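Local atomic coordinates of putative pyridoxamine 5-phosphate-dependent dehydrase, Wbdk (Escherichia coli O55:H7, PDB entry 2GMU), a protein that removes the C3'-hydroxyl group of GDP-4-keto-6-deoxy-D-mannose by a combined transamination and deoxygenation, a step in making the O-antigen sugar L-colitose. Residues V135-N140 / N162-G167; E34-Y39 / V251-M256; V85-W90 / N339-T344; L212-H217 / F244-Y249. All coordinates share one frame; numbering follows the deposited sequence.

Contact 1. Residues V135-N140 / N162-G167; sequences VNLLGN and NCESMG. With PDG (N-({3-hydroxy-2-methyl-5-[(phosphonooxy)methyl]pyridin-4-yl}methyl)-D-glutamic acid), chain D.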
# COMPACT_ATOMS: atom_id res chain seq x y z
N VAL A 135 -4.80 -20.36 6.13
CA VAL A 135 -5.00 -19.99 4.75
C VAL A 135 -5.97 -20.96 4.13
O VAL A 135 -5.81 -22.18 4.27
CB VAL A 135 -3.69 -20.03 3.97
CG1 VAL A 135 -3.96 -19.61 2.53
CG2 VAL A 135 -2.66 -19.09 4.60
N ASN A 136 -6.99 -20.43 3.46
CA ASN A 136 -7.95 -21.29 2.80
C ASN A 136 -7.53 -21.40 1.35
O ASN A 136 -7.77 -20.50 0.53
CB ASN A 136 -9.37 -20.75 2.95
CG ASN A 136 -9.74 -20.70 4.41
OD1 ASN A 136 -9.62 -21.70 5.12
ND2 ASN A 136 -10.18 -19.53 4.86
N LEU A 137 -6.85 -22.51 1.04
CA LEU A 137 -6.29 -22.73 -0.27
C LEU A 137 -7.21 -23.10 -1.42
O LEU A 137 -7.97 -24.06 -1.34
CB LEU A 137 -5.10 -23.69 -0.22
CG LEU A 137 -3.94 -23.26 -1.10
CD1 LEU A 137 -3.16 -22.16 -0.41
CD2 LEU A 137 -3.01 -24.45 -1.35
N LEU A 138 -7.07 -22.32 -2.51
CA LEU A 138 -7.77 -22.54 -3.74
C LEU A 138 -9.27 -22.64 -3.63
O LEU A 138 -9.88 -23.30 -4.46
CB LEU A 138 -7.26 -23.86 -4.35
CG LEU A 138 -5.77 -23.82 -4.65
CD1 LEU A 138 -5.34 -25.13 -5.30
CD2 LEU A 138 -5.47 -22.65 -5.58
N GLY A 139 -9.86 -22.02 -2.62
CA GLY A 139 -11.30 -22.06 -2.46
C GLY A 139 -11.74 -23.02 -1.38
O GLY A 139 -12.89 -22.99 -0.95
N ASN A 140 -10.82 -23.88 -0.94
CA ASN A 140 -11.09 -24.90 0.08
C ASN A 140 -10.87 -24.42 1.53
O ASN A 140 -9.75 -24.09 1.92
CB ASN A 140 -10.26 -26.18 -0.19
CG ASN A 140 -10.83 -27.45 0.42
OD1 ASN A 140 -12.06 -27.63 0.54
ND2 ASN A 140 -9.93 -28.35 0.81
N ASN A 162 -8.06 -15.31 3.61
CA ASN A 162 -9.11 -15.84 2.75
C ASN A 162 -9.08 -15.28 1.34
O ASN A 162 -10.10 -15.25 0.66
CB ASN A 162 -10.50 -15.63 3.37
CG ASN A 162 -11.55 -16.57 2.81
OD1 ASN A 162 -11.34 -17.78 2.74
ND2 ASN A 162 -12.67 -15.99 2.40
N CYS A 163 -7.89 -14.87 0.89
CA CYS A 163 -7.70 -14.31 -0.44
C CYS A 163 -8.04 -15.21 -1.62
O CYS A 163 -8.25 -14.71 -2.71
CB CYS A 163 -6.32 -13.64 -0.60
SG CYS A 163 -6.23 -12.16 0.44
N GLU A 164 -8.08 -16.52 -1.43
CA GLU A 164 -8.40 -17.43 -2.54
C GLU A 164 -9.72 -18.12 -2.34
O GLU A 164 -10.16 -18.89 -3.19
CB GLU A 164 -7.36 -18.55 -2.70
CG GLU A 164 -5.92 -17.99 -2.81
CD GLU A 164 -4.87 -19.07 -2.88
OE1 GLU A 164 -5.11 -20.26 -2.77
OE2 GLU A 164 -3.67 -18.59 -3.08
N SER A 165 -10.36 -17.87 -1.20
CA SER A 165 -11.56 -18.59 -0.94
C SER A 165 -12.81 -17.80 -0.64
O SER A 165 -13.70 -18.23 0.10
CB SER A 165 -11.26 -19.66 0.09
OG SER A 165 -10.12 -20.37 -0.34
N MET A 166 -12.88 -16.63 -1.25
CA MET A 166 -14.06 -15.85 -1.04
C MET A 166 -15.26 -16.72 -1.40
O MET A 166 -15.28 -17.33 -2.47
CB MET A 166 -14.05 -14.61 -1.96
CG MET A 166 -15.40 -13.89 -1.96
SD MET A 166 -15.41 -12.38 -2.97
CE MET A 166 -14.48 -11.25 -1.90
N GLY A 167 -16.27 -16.76 -0.54
CA GLY A 167 -17.45 -17.53 -0.88
C GLY A 167 -17.50 -18.94 -0.32
O GLY A 167 -18.53 -19.60 -0.37
N1 PDG D . -2.72 -14.09 0.04
C2 PDG D . -2.95 -15.18 -0.68
C2A PDG D . -3.04 -16.53 -0.01
C3 PDG D . -3.11 -15.08 -2.04
O3 PDG D . -3.36 -16.16 -2.82
C4 PDG D . -3.03 -13.83 -2.63
C4A PDG D . -3.24 -13.74 -4.16
C5 PDG D . -2.74 -12.68 -1.88
C6 PDG D . -2.64 -12.88 -0.51
C5A PDG D . -2.80 -11.46 -2.52
OP4 PDG D . -3.81 -10.60 -2.80
P PDG D . -3.35 -9.43 -3.79
OP1 PDG D . -2.85 -10.02 -5.05
OP2 PDG D . -4.68 -8.55 -4.05
OP3 PDG D . -2.21 -8.48 -3.14
NA PDG D . -1.97 -13.72 -4.83
CAA PDG D . -1.91 -13.25 -6.13
CBA PDG D . -0.59 -13.20 -6.93
CGA PDG D . -0.91 -12.71 -8.36
CDA PDG D . -0.79 -11.17 -8.46
OE1 PDG D . -1.08 -10.40 -7.46
OE2 PDG D . -0.39 -10.64 -9.55
CA PDG D . -3.19 -12.77 -6.81
OA PDG D . -3.87 -13.59 -7.54
OXT PDG D . -3.56 -11.56 -6.65
O HOH W 1 -6.91 -17.93 0.73
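Glu-164 reaches across to the backbone of Asn-136 to Leu-138 and, beyond it, to the bound cofactor adduct. Its CB rests 3.8 Å from Asn-136 O. CG, anti to the carbonyl carbon (chi1 -53°), already lies 3.1 Å from O3 of the ligand, and the extended chain beyond it sets the two carboxylate oxygens to different tasks. OE1 takes the N-H of Leu-138 at 2.9 Å, almost straight (166°), on its anti lone pair, while the chains of Leu-137 and Leu-138 run alongside, pointing the same way. OE2 lies 2.5 Å from O3, the ring hydroxyl oxygen of the ligand, so the same carboxylate faces both the loop and the cofactor. Both segments are loops at the C-terminal ends of adjacent parallel strands, 129-135 and 157-161, which is where PLP enzymes of the aspartate aminotransferase fold build their cofactor pocket; residues 162 to 165 form a type I beta turn. Ser-165 fills the middle of the contact. Its OG donates to Asn-136 O at 2.5 Å from well above the carbonyl plane, and accepts a weak bond from Gly-139 N at 2.8 Å. A water also donates to Asn-136 O and accepts from Glu-164 N, giving that carbonyl a second partner. Farther out, Asn-136 ND2 donates to Asn-162 OD1 at 3.0 Å, the two amides turned 79° apart; Asn-142 and Glu-160 hold the rest of the Asn-136 amide.

Contact 2. Residues E34-Y39 / V251-M256; sequences EYVKQY and VRPLEM. With PDG (N-({3-hydroxy-2-methyl-5-[(phosphonooxy)methyl]pyridin-4-yl}methyl)-D-glutamic acid), chain E.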
# COMPACT_ATOMS: atom_id res chain seq x y z
N GLU A 34 -17.82 7.59 -0.39
CA GLU A 34 -19.13 6.96 -0.28
C GLU A 34 -19.18 5.55 -0.85
O GLU A 34 -19.66 4.64 -0.17
CB GLU A 34 -20.31 7.76 -0.87
CG GLU A 34 -20.24 9.29 -0.72
CD GLU A 34 -21.14 9.96 -1.73
OE1 GLU A 34 -21.87 9.32 -2.50
OE2 GLU A 34 -21.06 11.28 -1.73
N TYR A 35 -18.73 5.38 -2.11
CA TYR A 35 -18.75 4.05 -2.71
C TYR A 35 -18.00 3.01 -1.89
O TYR A 35 -18.49 1.89 -1.66
CB TYR A 35 -18.31 4.06 -4.17
CG TYR A 35 -19.37 4.71 -5.00
CD1 TYR A 35 -20.49 3.99 -5.40
CD2 TYR A 35 -19.29 6.06 -5.35
CE1 TYR A 35 -21.50 4.58 -6.16
CE2 TYR A 35 -20.28 6.67 -6.11
CZ TYR A 35 -21.39 5.93 -6.52
OH TYR A 35 -22.38 6.53 -7.26
N VAL A 36 -16.82 3.40 -1.44
CA VAL A 36 -16.03 2.50 -0.62
C VAL A 36 -16.85 2.12 0.61
O VAL A 36 -16.96 0.95 1.00
CB VAL A 36 -14.63 3.05 -0.30
CG1 VAL A 36 -14.03 2.35 0.92
CG2 VAL A 36 -13.70 2.85 -1.50
N LYS A 37 -17.47 3.14 1.22
CA LYS A 37 -18.28 2.90 2.41
C LYS A 37 -19.49 1.99 2.17
O LYS A 37 -19.78 1.07 2.93
CB LYS A 37 -18.61 4.18 3.16
CG LYS A 37 -18.88 3.96 4.64
CD LYS A 37 -19.29 5.24 5.35
CE LYS A 37 -19.51 6.43 4.42
NZ LYS A 37 -20.54 7.39 4.88
N GLN A 38 -20.17 2.22 1.06
CA GLN A 38 -21.31 1.40 0.70
C GLN A 38 -20.85 -0.04 0.56
O GLN A 38 -21.42 -0.98 1.11
CB GLN A 38 -21.90 1.85 -0.65
CG GLN A 38 -22.53 3.26 -0.63
CD GLN A 38 -23.36 3.57 -1.87
OE1 GLN A 38 -23.93 2.66 -2.51
NE2 GLN A 38 -23.40 4.85 -2.24
N TYR A 39 -19.77 -0.17 -0.21
CA TYR A 39 -19.17 -1.46 -0.44
C TYR A 39 -18.90 -2.21 0.86
O TYR A 39 -19.26 -3.39 1.02
CB TYR A 39 -17.84 -1.23 -1.18
CG TYR A 39 -17.14 -2.52 -1.50
CD1 TYR A 39 -17.74 -3.46 -2.33
CD2 TYR A 39 -15.87 -2.79 -0.97
CE1 TYR A 39 -17.08 -4.65 -2.67
CE2 TYR A 39 -15.19 -3.97 -1.30
CZ TYR A 39 -15.81 -4.89 -2.14
OH TYR A 39 -15.18 -6.05 -2.48
N VAL A 251 -3.05 3.04 2.59
CA VAL A 251 -3.38 1.92 1.74
C VAL A 251 -4.83 1.98 1.34
O VAL A 251 -5.52 0.97 1.20
CB VAL A 251 -2.99 0.56 2.30
CG1 VAL A 251 -1.48 0.48 2.47
CG2 VAL A 251 -3.68 0.31 3.64
N ARG A 252 -5.29 3.21 1.18
CA ARG A 252 -6.67 3.42 0.81
C ARG A 252 -6.94 2.86 -0.57
O ARG A 252 -6.08 2.89 -1.45
CB ARG A 252 -6.98 4.90 0.76
CG ARG A 252 -7.12 5.54 2.13
CD ARG A 252 -7.39 7.03 2.01
NE ARG A 252 -6.43 7.69 1.12
CZ ARG A 252 -6.01 8.94 1.27
NH1 ARG A 252 -6.44 9.73 2.25
NH2 ARG A 252 -5.12 9.42 0.40
N PRO A 253 -8.15 2.39 -0.78
CA PRO A 253 -8.51 1.91 -2.09
C PRO A 253 -9.07 3.12 -2.84
O PRO A 253 -9.40 4.16 -2.25
CB PRO A 253 -9.66 0.93 -1.87
CG PRO A 253 -10.33 1.41 -0.59
CD PRO A 253 -9.32 2.29 0.13
N LEU A 254 -9.19 2.98 -4.14
CA LEU A 254 -9.75 4.06 -4.93
C LEU A 254 -11.26 4.00 -4.88
O LEU A 254 -11.86 2.92 -4.81
CB LEU A 254 -9.26 4.00 -6.39
CG LEU A 254 -7.78 4.37 -6.52
CD1 LEU A 254 -7.36 4.30 -7.98
CD2 LEU A 254 -7.56 5.78 -5.99
N GLU A 255 -11.88 5.17 -4.92
CA GLU A 255 -13.33 5.17 -4.90
C GLU A 255 -13.92 4.26 -5.98
O GLU A 255 -14.96 3.63 -5.80
CB GLU A 255 -13.90 6.59 -4.95
CG GLU A 255 -15.43 6.57 -4.91
CD GLU A 255 -15.98 6.55 -3.52
OE1 GLU A 255 -15.43 5.99 -2.60
OE2 GLU A 255 -17.13 7.18 -3.43
N MET A 256 -13.23 4.19 -7.12
CA MET A 256 -13.64 3.37 -8.26
C MET A 256 -13.76 1.88 -7.93
O MET A 256 -14.73 1.21 -8.26
CB MET A 256 -12.67 3.52 -9.45
CG MET A 256 -13.17 4.45 -10.54
SD MET A 256 -12.02 4.55 -11.93
CE MET A 256 -12.08 6.33 -12.24
N1 PDG E . 4.94 13.19 2.68
C2 PDG E . 4.64 14.48 2.78
C2A PDG E . 5.64 15.46 3.32
C3 PDG E . 3.40 14.94 2.37
O3 PDG E . 3.05 16.24 2.46
C4 PDG E . 2.50 14.04 1.86
C4A PDG E . 1.14 14.59 1.39
C5 PDG E . 2.79 12.68 1.77
C6 PDG E . 4.06 12.29 2.17
C5A PDG E . 1.84 11.87 1.12
OP4 PDG E . 1.62 11.37 -0.12
P PDG E . 0.21 10.60 -0.22
OP1 PDG E . -0.91 11.49 0.12
OP2 PDG E . 0.04 10.11 -1.75
OP3 PDG E . 0.19 9.32 0.76
NA PDG E . 0.17 14.32 2.38
CAA PDG E . -1.11 14.24 2.03
CBA PDG E . -2.18 13.94 3.10
CGA PDG E . -3.59 14.03 2.48
CDA PDG E . -4.08 12.64 2.04
OE1 PDG E . -3.26 11.79 1.52
OE2 PDG E . -5.31 12.33 2.21
CA PDG E . -1.50 14.44 0.55
OA PDG E . -0.95 13.73 -0.36
OXT PDG E . -2.36 15.34 0.23
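Glu-255 lays its carboxylate against the first turn of helix 34-47, and hydrogen bonds do most of the work. OE2 accepts from Tyr-35 N at 2.7 Å and OE1 from Val-36 N at 3.2 Å, both N-H groups arriving from above the carboxylate plane; OE1 also takes Gly-33 N. With CG anti to the backbone N, a bend at chi2 (87°) folds the chain back onto these amides. A carboxylate at the N-terminal end of a helix would probably be stabilised by the helix dipole. The same group also meets an aromatic edge: Tyr-35 CD2 lies 3.1 Å from Glu-255 OE2, the ring and carboxylate planes 81° apart. Apolar contact is confined to Val-36, whose CG2 packs on Pro-253 CG at 3.8 Å, with Met-54 of strand 51-55 against both residues. The charged group of the neighbouring Arg-252 turns away from the helix. Its NH1 gives a nearly straight hydrogen bond (170°) to the ligand OE2 at 2.8 Å, and NH2 donates another to the ligand OE1 at 3.2 Å, the ligand OE2 lying at the guanidinium edge, in its plane. Glu-196 of the second subunit salt-bridges Arg-252 NE. This paired arginine-carboxylate grip belongs to the glutamate-binding site of a PLP-type active site shared across the dimer.

Contact 3. Residues V85-W90 / N339-T344; sequences VPAVSW and NFLKNT. With PDG (N-({3-hydroxy-2-methyl-5-[(phosphonooxy)methyl]pyridin-4-yl}methyl)-D-glutamic acid), chain D.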
# COMPACT_ATOMS: atom_id res chain seq x y z
N VAL A 85 2.09 -20.97 10.62
CA VAL A 85 1.66 -20.86 9.24
C VAL A 85 1.94 -22.15 8.46
O VAL A 85 2.89 -22.88 8.74
CB VAL A 85 2.32 -19.68 8.53
CG1 VAL A 85 2.09 -18.44 9.36
CG2 VAL A 85 3.82 -19.93 8.39
N PRO A 86 1.12 -22.42 7.45
CA PRO A 86 1.32 -23.58 6.61
C PRO A 86 2.45 -23.27 5.64
O PRO A 86 2.79 -22.10 5.45
CB PRO A 86 0.04 -23.71 5.78
CG PRO A 86 -0.65 -22.36 5.84
CD PRO A 86 -0.09 -21.65 7.06
N ALA A 87 3.02 -24.30 5.00
CA ALA A 87 4.13 -24.13 4.07
C ALA A 87 3.76 -23.70 2.66
O ALA A 87 4.61 -23.36 1.84
CB ALA A 87 5.00 -25.39 4.06
N VAL A 88 2.47 -23.73 2.35
CA VAL A 88 2.04 -23.33 1.03
C VAL A 88 1.06 -22.19 1.12
O VAL A 88 0.07 -22.27 1.84
CB VAL A 88 1.48 -24.51 0.25
CG1 VAL A 88 1.06 -24.05 -1.14
CG2 VAL A 88 2.56 -25.58 0.16
N SER A 89 1.40 -21.11 0.40
CA SER A 89 0.59 -19.91 0.35
C SER A 89 1.28 -18.80 -0.46
O SER A 89 2.45 -18.91 -0.85
CB SER A 89 0.20 -19.43 1.75
OG SER A 89 -0.54 -18.23 1.66
N TRP A 90 0.58 -17.71 -0.67
CA TRP A 90 1.15 -16.59 -1.38
C TRP A 90 2.24 -15.91 -0.51
O TRP A 90 2.23 -15.98 0.71
CB TRP A 90 0.07 -15.62 -1.90
CG TRP A 90 0.65 -14.55 -2.79
CD1 TRP A 90 0.74 -13.22 -2.51
CD2 TRP A 90 1.20 -14.73 -4.10
NE1 TRP A 90 1.31 -12.55 -3.56
CE2 TRP A 90 1.62 -13.45 -4.55
CE3 TRP A 90 1.38 -15.84 -4.93
CZ2 TRP A 90 2.24 -13.28 -5.79
CZ3 TRP A 90 1.98 -15.66 -6.16
CH2 TRP A 90 2.40 -14.39 -6.59
N ASN A 339 6.23 -24.97 -2.61
CA ASN A 339 6.76 -24.96 -1.27
C ASN A 339 7.52 -23.66 -1.01
O ASN A 339 8.62 -23.45 -1.50
CB ASN A 339 7.60 -26.22 -1.02
CG ASN A 339 8.35 -26.14 0.27
OD1 ASN A 339 7.88 -25.54 1.23
ND2 ASN A 339 9.54 -26.73 0.28
N PHE A 340 6.89 -22.76 -0.26
CA PHE A 340 7.49 -21.46 0.06
C PHE A 340 8.89 -21.58 0.63
O PHE A 340 9.77 -20.75 0.39
CB PHE A 340 6.62 -20.63 1.03
CG PHE A 340 7.09 -19.19 1.15
CD1 PHE A 340 6.92 -18.27 0.12
CD2 PHE A 340 7.73 -18.76 2.32
CE1 PHE A 340 7.37 -16.95 0.23
CE2 PHE A 340 8.17 -17.45 2.46
CZ PHE A 340 7.99 -16.54 1.41
N LEU A 341 9.09 -22.64 1.41
CA LEU A 341 10.36 -22.88 2.06
C LEU A 341 11.54 -23.05 1.13
O LEU A 341 12.69 -23.06 1.55
CB LEU A 341 10.29 -23.96 3.13
CG LEU A 341 9.47 -23.46 4.31
CD1 LEU A 341 8.58 -24.58 4.84
CD2 LEU A 341 10.38 -22.89 5.39
N LYS A 342 11.25 -23.17 -0.16
CA LYS A 342 12.33 -23.31 -1.11
C LYS A 342 12.99 -21.96 -1.34
O LYS A 342 14.10 -21.88 -1.88
CB LYS A 342 11.80 -23.87 -2.41
CG LYS A 342 10.88 -22.90 -3.13
CD LYS A 342 10.12 -23.54 -4.30
CE LYS A 342 8.90 -22.75 -4.73
NZ LYS A 342 8.54 -22.93 -6.15
N ASN A 343 12.28 -20.90 -0.91
CA ASN A 343 12.75 -19.53 -1.06
C ASN A 343 13.84 -19.11 -0.07
O ASN A 343 13.65 -18.20 0.73
CB ASN A 343 11.56 -18.55 -1.07
CG ASN A 343 10.63 -18.79 -2.25
OD1 ASN A 343 11.00 -18.53 -3.41
ND2 ASN A 343 9.42 -19.28 -1.95
N THR A 344 14.99 -19.78 -0.14
CA THR A 344 16.12 -19.56 0.75
C THR A 344 16.57 -18.12 0.88
O THR A 344 16.85 -17.61 1.96
CB THR A 344 17.30 -20.48 0.37
OG1 THR A 344 17.88 -20.05 -0.84
CG2 THR A 344 16.79 -21.91 0.20
N1 PDG D . -2.72 -14.09 0.04
C2 PDG D . -2.95 -15.18 -0.68
C2A PDG D . -3.04 -16.53 -0.01
C3 PDG D . -3.11 -15.08 -2.04
O3 PDG D . -3.36 -16.16 -2.82
C4 PDG D . -3.03 -13.83 -2.63
C4A PDG D . -3.24 -13.74 -4.16
C5 PDG D . -2.74 -12.68 -1.88
C6 PDG D . -2.64 -12.88 -0.51
C5A PDG D . -2.80 -11.46 -2.52
OP4 PDG D . -3.81 -10.60 -2.80
P PDG D . -3.35 -9.43 -3.79
OP1 PDG D . -2.85 -10.02 -5.05
OP2 PDG D . -4.68 -8.55 -4.05
OP3 PDG D . -2.21 -8.48 -3.14
NA PDG D . -1.97 -13.72 -4.83
CAA PDG D . -1.91 -13.25 -6.13
CBA PDG D . -0.59 -13.20 -6.93
CGA PDG D . -0.91 -12.71 -8.36
CDA PDG D . -0.79 -11.17 -8.46
OE1 PDG D . -1.08 -10.40 -7.46
OE2 PDG D . -0.39 -10.64 -9.55
CA PDG D . -3.19 -12.77 -6.81
OA PDG D . -3.87 -13.59 -7.54
OXT PDG D . -3.56 -11.56 -6.65
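The loop that leaves the C-terminal end of strand 82-86 and carries Trp-90 into the cofactor site is tied at Ala-87 to the short 3-10 turn 340-342. Phe-340 N donates to Ala-87 O at 3.2 Å, nearly along the C=O axis, and beside this bond Ala-87 CB packs on Leu-341 CD1 at 3.8 Å. The turn is braced from within. Asn-339 forms an Asx turn: with CG anti to the backbone N (chi1 171°), its OD1 accepts Leu-341 N at 3.1 Å, the donor standing 68° out of the amide carbonyl plane. At the other end Phe-340 O is gripped twice by Asn-343, through the backbone N and through ND2. Three residues past Ala-87, Trp-90 starts out away from the turn, and its indole meets the ligand. One face of its indole lies under the aliphatic part of the glutamate moiety, CBA sitting 3.1 Å from Trp-90 CZ2 and offset toward the rim, while Trp-90 CB lies 3.2 Å from the pyridine C3. His-217 and Phe-244 of the second subunit also meet the indole, Phe-244 edge to face, so this wall of the pocket is built at the dimer interface. Around the Ala-87 joint, the Phe-340 ring stacks with Tyr-94 of helix 91-99, Ala-361 of helix 359-367 lies against Ala-87, Val-88 and Asn-339, and Leu-341 touches Phe-106 of strand 103-107.

Contact 4. Residues L212-H217 / F244-Y249; sequences LCIRAH and FVLPGY. With PDG (N-({3-hydroxy-2-methyl-5-[(phosphonooxy)methyl]pyridin-4-yl}methyl)-D-glutamic acid), chain E.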
# COMPACT_ATOMS: atom_id res chain seq x y z
N LEU A 212 -9.29 1.35 10.76
CA LEU A 212 -9.70 2.60 10.15
C LEU A 212 -8.59 3.64 10.21
O LEU A 212 -8.38 4.45 9.31
CB LEU A 212 -10.94 3.19 10.85
CG LEU A 212 -12.21 2.38 10.64
CD1 LEU A 212 -13.37 3.11 11.31
CD2 LEU A 212 -12.49 2.20 9.15
N CYS A 213 -7.89 3.62 11.33
CA CYS A 213 -6.82 4.56 11.59
C CYS A 213 -5.52 4.33 10.80
O CYS A 213 -4.98 5.26 10.19
CB CYS A 213 -6.61 4.68 13.13
SG CYS A 213 -5.27 5.77 13.69
N ILE A 214 -5.03 3.08 10.79
CA ILE A 214 -3.79 2.72 10.11
C ILE A 214 -3.84 2.63 8.60
O ILE A 214 -2.79 2.63 7.95
CB ILE A 214 -3.09 1.51 10.72
CG1 ILE A 214 -4.02 0.31 10.78
CG2 ILE A 214 -2.59 1.86 12.12
CD1 ILE A 214 -3.31 -1.02 11.05
N ARG A 215 -5.05 2.53 8.07
CA ARG A 215 -5.27 2.45 6.64
C ARG A 215 -4.96 3.79 6.01
O ARG A 215 -4.52 3.92 4.85
CB ARG A 215 -6.74 2.16 6.34
CG ARG A 215 -7.14 2.39 4.87
CD ARG A 215 -8.53 1.87 4.51
NE ARG A 215 -9.59 2.65 5.17
CZ ARG A 215 -10.91 2.53 4.97
NH1 ARG A 215 -11.46 1.65 4.13
NH2 ARG A 215 -11.72 3.33 5.66
N ALA A 216 -5.23 4.81 6.81
CA ALA A 216 -5.05 6.15 6.33
C ALA A 216 -4.36 7.09 7.28
O ALA A 216 -5.02 7.77 8.06
CB ALA A 216 -6.40 6.75 5.98
N HIS A 217 -3.04 7.12 7.14
CA HIS A 217 -2.17 8.02 7.86
C HIS A 217 -2.14 7.92 9.38
O HIS A 217 -1.47 8.74 10.02
CB HIS A 217 -2.41 9.47 7.37
CG HIS A 217 -2.43 9.62 5.87
ND1 HIS A 217 -1.27 9.50 5.10
CD2 HIS A 217 -3.46 9.88 5.01
CE1 HIS A 217 -1.62 9.68 3.83
NE2 HIS A 217 -2.93 9.92 3.74
N PHE A 244 -2.26 12.50 14.77
CA PHE A 244 -1.79 11.16 14.45
C PHE A 244 -1.57 10.40 15.73
O PHE A 244 -0.86 10.86 16.62
CB PHE A 244 -0.50 11.25 13.62
CG PHE A 244 -0.74 12.14 12.42
CD1 PHE A 244 -0.43 13.50 12.43
CD2 PHE A 244 -1.35 11.62 11.28
CE1 PHE A 244 -0.70 14.31 11.33
CE2 PHE A 244 -1.61 12.40 10.16
CZ PHE A 244 -1.29 13.76 10.19
N VAL A 245 -2.20 9.23 15.82
CA VAL A 245 -2.12 8.44 17.03
C VAL A 245 -1.56 7.05 16.86
O VAL A 245 -1.17 6.41 17.83
CB VAL A 245 -3.50 8.38 17.68
CG1 VAL A 245 -4.00 9.81 17.89
CG2 VAL A 245 -4.47 7.64 16.77
N LEU A 246 -1.52 6.56 15.63
CA LEU A 246 -1.01 5.23 15.36
C LEU A 246 -0.16 5.25 14.10
O LEU A 246 -0.46 5.94 13.12
CB LEU A 246 -2.11 4.15 15.27
CG LEU A 246 -2.79 3.80 16.59
CD1 LEU A 246 -3.76 2.66 16.37
CD2 LEU A 246 -1.79 3.35 17.66
N PRO A 247 0.92 4.48 14.16
CA PRO A 247 1.83 4.37 13.05
C PRO A 247 1.24 3.45 11.98
O PRO A 247 1.39 2.23 12.04
CB PRO A 247 3.11 3.75 13.62
CG PRO A 247 2.77 3.21 15.01
CD PRO A 247 1.38 3.70 15.34
N GLY A 248 0.55 4.04 11.01
CA GLY A 248 -0.07 3.25 9.97
C GLY A 248 0.60 3.39 8.62
O GLY A 248 1.82 3.42 8.50
N TYR A 249 -0.25 3.50 7.61
CA TYR A 249 0.14 3.63 6.22
C TYR A 249 -0.92 4.41 5.47
O TYR A 249 -1.86 4.96 6.03
CB TYR A 249 0.07 2.19 5.62
CG TYR A 249 0.99 1.22 6.33
CD1 TYR A 249 0.55 0.46 7.42
CD2 TYR A 249 2.32 1.09 5.92
CE1 TYR A 249 1.42 -0.42 8.06
CE2 TYR A 249 3.20 0.23 6.56
CZ TYR A 249 2.75 -0.54 7.64
OH TYR A 249 3.62 -1.40 8.27
N1 PDG E . 4.94 13.19 2.68
C2 PDG E . 4.64 14.48 2.78
C2A PDG E . 5.64 15.46 3.32
C3 PDG E . 3.40 14.94 2.37
O3 PDG E . 3.05 16.24 2.46
C4 PDG E . 2.50 14.04 1.86
C4A PDG E . 1.14 14.59 1.39
C5 PDG E . 2.79 12.68 1.77
C6 PDG E . 4.06 12.29 2.17
C5A PDG E . 1.84 11.87 1.12
OP4 PDG E . 1.62 11.37 -0.12
P PDG E . 0.21 10.60 -0.22
OP1 PDG E . -0.91 11.49 0.12
OP2 PDG E . 0.04 10.11 -1.75
OP3 PDG E . 0.19 9.32 0.76
NA PDG E . 0.17 14.32 2.38
CAA PDG E . -1.11 14.24 2.03
CBA PDG E . -2.18 13.94 3.10
CGA PDG E . -3.59 14.03 2.48
CDA PDG E . -4.08 12.64 2.04
OE1 PDG E . -3.26 11.79 1.52
OE2 PDG E . -5.31 12.33 2.21
CA PDG E . -1.50 14.44 0.55
OA PDG E . -0.95 13.73 -0.36
OXT PDG E . -2.36 15.34 0.23
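Cys-213 SG touches both Val-245 CG2 at 3.7 Å and Leu-246 CB at 3.9 Å, and Ile-214 CG2 meets that same Leu-246 CB from the next position of the helix. Here the chains come very close: Gly-248 CA lies 3.6 Å from Ile-214 CB, an approach that the absence of a side chain on Gly-248 permits. Backbone bonds take over as helix 205-215 ends. Tyr-249 N donates to Ile-214 O at 2.7 Å, and Tyr-249 O accepts His-217 N at the same length, so one residue of the loop bridges the helix terminus. Phe-244 turns its ring edge to His-217 O, with CD2 at 3.1 Å; Tyr-95 of the second subunit gives that oxygen a hydroxyl bond. At the polar edge His-217, its CG anti to the carbonyl carbon (chi1 -48°), directs NE2 to the ligand OE1, a weak bond of 2.9 Å bent to 128°. The apolar contacts and paired backbone bonds thus fix where the imidazole starts from, while the weak, bent bond of His-217 adds to the grip of Arg-252 on the same carboxylate.

How the contacts relate
The four contacts serve two equivalent active sites, each assembled from both subunits. Contacts 1 and 3 touch one ligand, contacts 2 and 4 the other; within this chain the centres of contacts 1 and 4 are about 28 Å apart. Contact 1 packs directly on contact 3, Val-135 CG2 lying 3.7 Å from Ser-89 OG. Contact 4 adjoins contact 2 through Val-251 N and Arg-215 O, 2.8 Å apart and probably hydrogen-bonded, and Arg-252 and His-217 converge on the same glutamate carboxylate. Across the dimer, contact 3 of one subunit faces contact 4 of the other over a shared ligand, so each pocket draws on both chains.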